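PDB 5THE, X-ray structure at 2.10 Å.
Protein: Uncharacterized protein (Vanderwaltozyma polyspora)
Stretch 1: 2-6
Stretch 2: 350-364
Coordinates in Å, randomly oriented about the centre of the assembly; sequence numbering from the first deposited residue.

Stretch 1 2-6: IYKVE
Stretch 2, residues 350-364: QFSQVVKIEVKSIKE

The contact is organised around Tyr3, whose CA-to-CB bond points toward the helix and which loses 155 Å² to it. With chi1 m and chi2 -45°, its ring lies over Lys360 (tttt), whose methylene is apolar enough for an aromatic face: Lys360 CB sits 3.7 Å from the ring centroid, 16° off the normal, a CH-pi contact. Lys363 (mtpp) CD meets the ring edge, 3.6 Å from Tyr3 OH. Val355 (t) points at the loop and fills the centre, CG1 4.2 Å from Tyr3 CB and CG2 4.2 Å from Val5 CG2; Val359 CG1 lies 4.3 Å from Tyr3 CE1. Val5 (t) CG2 also reaches Ser352 CA, 3.7 Å.

Residues 2-6 are irregular: phi/psi -139/133, 64/33, -96/150, -62/131, -57/139. They run antiparallel to the helix, which starts at 351 and continues past 364: Tyr3 CA to Lys356 CA 5.1 Å, Val5 CA to Ser352 CA 5.9 Å. A pi-type turn widens it at 354-359, where Val359 N donates to Val354 O (2.9 Å).

No direct hydrogen bond crosses. Tyr3 O, 3.4 Å from Lys356 CG, instead takes one from a water (2.7 Å) that accepts from Ser352 (t) OG (3.0 Å) and Lys356 (mttp) NZ (2.7 Å). Another water, bonded to Tyr3 OH (3.0 Å), donates to Glu364 OE2 (2.7 Å). At the polar edge, Lys4 (mmtt) NZ and Lys356 NZ approach to 3.3 Å, two like-charged donors without a bond.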

# COMPACT_ATOMS: atom_id res chain seq x y z
N ILE A 2 2.50 20.45 -24.33
CA ILE A 2 1.54 19.91 -23.37
C ILE A 2 1.52 18.39 -23.53
O ILE A 2 1.49 17.88 -24.65
CB ILE A 2 0.14 20.53 -23.55
CG1 ILE A 2 -0.83 20.02 -22.48
CG2 ILE A 2 -0.41 20.26 -24.94
CD1 ILE A 2 -2.26 20.54 -22.67
N TYR A 3 1.60 17.67 -22.40
CA TYR A 3 1.52 16.20 -22.37
C TYR A 3 2.69 15.53 -23.10
O TYR A 3 2.55 14.46 -23.68
CB TYR A 3 0.19 15.67 -22.92
CG TYR A 3 -0.99 16.20 -22.15
CD1 TYR A 3 -0.98 16.21 -20.75
CD2 TYR A 3 -2.10 16.74 -22.81
CE1 TYR A 3 -2.04 16.71 -20.03
CE2 TYR A 3 -3.18 17.25 -22.09
CZ TYR A 3 -3.13 17.23 -20.70
OH TYR A 3 -4.17 17.72 -19.97
N LYS A 4 3.85 16.16 -23.07
CA LYS A 4 5.08 15.51 -23.50
C LYS A 4 5.79 14.95 -22.27
O LYS A 4 5.66 15.49 -21.17
CB LYS A 4 5.99 16.50 -24.23
CG LYS A 4 5.29 17.20 -25.38
CD LYS A 4 4.70 16.20 -26.36
CE LYS A 4 3.87 16.87 -27.44
NZ LYS A 4 3.29 15.86 -28.36
N VAL A 5 6.54 13.86 -22.47
CA VAL A 5 7.31 13.30 -21.37
C VAL A 5 8.34 14.32 -20.90
O VAL A 5 9.06 14.92 -21.71
CB VAL A 5 7.98 11.98 -21.79
CG1 VAL A 5 8.86 11.45 -20.67
CG2 VAL A 5 6.92 10.97 -22.16
N GLU A 6 8.38 14.53 -19.59
CA GLU A 6 9.30 15.48 -18.97
C GLU A 6 10.75 15.14 -19.30
O GLU A 6 11.14 13.97 -19.32
CB GLU A 6 9.10 15.43 -17.44
CG GLU A 6 9.59 16.64 -16.66
CD GLU A 6 8.72 17.87 -16.90
OE1 GLU A 6 7.52 17.73 -17.24
OE2 GLU A 6 9.25 18.99 -16.75
N GLN A 350 5.81 2.59 -22.72
CA GLN A 350 4.47 3.11 -22.50
C GLN A 350 4.46 4.50 -21.87
O GLN A 350 3.38 5.08 -21.70
CB GLN A 350 3.67 2.13 -21.64
CG GLN A 350 3.41 0.78 -22.32
CD GLN A 350 2.58 0.89 -23.61
OE1 GLN A 350 1.94 1.91 -23.88
NE2 GLN A 350 2.59 -0.18 -24.40
N PHE A 351 5.63 5.06 -21.53
CA PHE A 351 5.69 6.32 -20.79
C PHE A 351 4.94 7.43 -21.52
O PHE A 351 4.21 8.21 -20.90
CB PHE A 351 7.14 6.74 -20.57
CG PHE A 351 7.87 5.96 -19.52
CD1 PHE A 351 7.20 5.02 -18.75
CD2 PHE A 351 9.22 6.17 -19.30
CE1 PHE A 351 7.88 4.31 -17.77
CE2 PHE A 351 9.91 5.46 -18.32
CZ PHE A 351 9.24 4.54 -17.56
N SER A 352 5.14 7.52 -22.84
CA SER A 352 4.51 8.59 -23.61
C SER A 352 2.99 8.51 -23.51
O SER A 352 2.30 9.54 -23.41
CB SER A 352 4.98 8.52 -25.06
OG SER A 352 4.68 9.73 -25.73
N GLN A 353 2.46 7.29 -23.52
CA GLN A 353 1.02 7.08 -23.40
C GLN A 353 0.53 7.36 -21.98
O GLN A 353 -0.59 7.85 -21.80
CB GLN A 353 0.67 5.66 -23.84
CG GLN A 353 0.77 5.47 -25.34
CD GLN A 353 -0.04 6.52 -26.09
OE1 GLN A 353 0.50 7.53 -26.54
NE2 GLN A 353 -1.35 6.29 -26.20
N VAL A 354 1.34 7.05 -20.96
CA VAL A 354 0.97 7.43 -19.60
C VAL A 354 0.73 8.93 -19.51
O VAL A 354 -0.25 9.39 -18.90
CB VAL A 354 2.05 6.98 -18.59
CG1 VAL A 354 1.80 7.63 -17.23
CG2 VAL A 354 2.09 5.44 -18.47
N VAL A 355 1.60 9.73 -20.12
CA VAL A 355 1.39 11.17 -20.05
C VAL A 355 0.24 11.58 -20.97
O VAL A 355 -0.71 12.24 -20.54
CB VAL A 355 2.68 11.93 -20.38
CG1 VAL A 355 2.47 13.42 -20.23
CG2 VAL A 355 3.80 11.47 -19.44
N LYS A 356 0.27 11.14 -22.23
CA LYS A 356 -0.69 11.63 -23.21
C LYS A 356 -2.10 11.16 -22.89
O LYS A 356 -3.07 11.84 -23.26
CB LYS A 356 -0.30 11.19 -24.63
CG LYS A 356 0.73 12.08 -25.29
CD LYS A 356 1.20 11.50 -26.62
CE LYS A 356 1.96 12.52 -27.46
NZ LYS A 356 3.22 13.00 -26.81
N ILE A 357 -2.25 10.02 -22.22
CA ILE A 357 -3.55 9.45 -21.92
C ILE A 357 -3.91 9.63 -20.46
O ILE A 357 -4.96 10.20 -20.13
CB ILE A 357 -3.63 7.97 -22.34
CG1 ILE A 357 -3.28 7.79 -23.82
CG2 ILE A 357 -5.03 7.41 -22.00
CD1 ILE A 357 -4.18 8.60 -24.72
N GLU A 358 -3.08 9.10 -19.56
CA GLU A 358 -3.46 9.04 -18.15
C GLU A 358 -3.34 10.40 -17.47
O GLU A 358 -4.27 10.83 -16.78
CB GLU A 358 -2.61 7.99 -17.42
CG GLU A 358 -2.83 6.57 -17.90
CD GLU A 358 -1.96 5.54 -17.18
OE1 GLU A 358 -1.79 4.42 -17.72
OE2 GLU A 358 -1.45 5.84 -16.07
N VAL A 359 -2.22 11.11 -17.65
CA VAL A 359 -2.12 12.43 -17.03
C VAL A 359 -3.20 13.36 -17.60
O VAL A 359 -3.88 14.07 -16.85
CB VAL A 359 -0.71 13.03 -17.20
CG1 VAL A 359 -0.66 14.46 -16.66
CG2 VAL A 359 0.33 12.17 -16.49
N LYS A 360 -3.38 13.35 -18.93
CA LYS A 360 -4.47 14.11 -19.54
C LYS A 360 -5.83 13.70 -18.99
O LYS A 360 -6.69 14.56 -18.75
CB LYS A 360 -4.46 13.92 -21.06
CG LYS A 360 -5.62 14.62 -21.79
CD LYS A 360 -5.63 14.32 -23.29
CE LYS A 360 -6.98 14.68 -23.90
NZ LYS A 360 -6.93 14.82 -25.38
N SER A 361 -6.04 12.41 -18.78
CA SER A 361 -7.31 11.98 -18.20
C SER A 361 -7.50 12.54 -16.80
O SER A 361 -8.61 12.95 -16.44
CB SER A 361 -7.38 10.45 -18.18
OG SER A 361 -8.53 10.04 -17.47
N ILE A 362 -6.43 12.59 -16.01
CA ILE A 362 -6.53 13.16 -14.67
C ILE A 362 -6.91 14.64 -14.74
O ILE A 362 -7.82 15.10 -14.05
CB ILE A 362 -5.22 12.95 -13.89
CG1 ILE A 362 -5.04 11.46 -13.57
CG2 ILE A 362 -5.21 13.78 -12.62
CD1 ILE A 362 -3.69 11.12 -12.96
N LYS A 363 -6.20 15.40 -15.59
CA LYS A 363 -6.45 16.84 -15.61
C LYS A 363 -7.84 17.16 -16.15
O LYS A 363 -8.53 18.04 -15.63
CB LYS A 363 -5.37 17.55 -16.43
CG LYS A 363 -3.99 17.54 -15.79
CD LYS A 363 -3.03 18.40 -16.59
CE LYS A 363 -3.36 19.88 -16.45
NZ LYS A 363 -3.06 20.41 -15.10
N GLU A 364 -8.28 16.41 -17.16
CA GLU A 364 -9.58 16.68 -17.75
C GLU A 364 -10.71 16.22 -16.84
O GLU A 364 -11.74 16.90 -16.73
CB GLU A 364 -9.66 16.03 -19.13
CG GLU A 364 -8.67 16.71 -20.08
CD GLU A 364 -8.78 16.29 -21.52
OE1 GLU A 364 -9.32 15.20 -21.79
OE2 GLU A 364 -8.30 17.07 -22.38
O HOH W 1 3.88 12.21 -24.28
O HOH W 2 -6.19 18.72 -21.95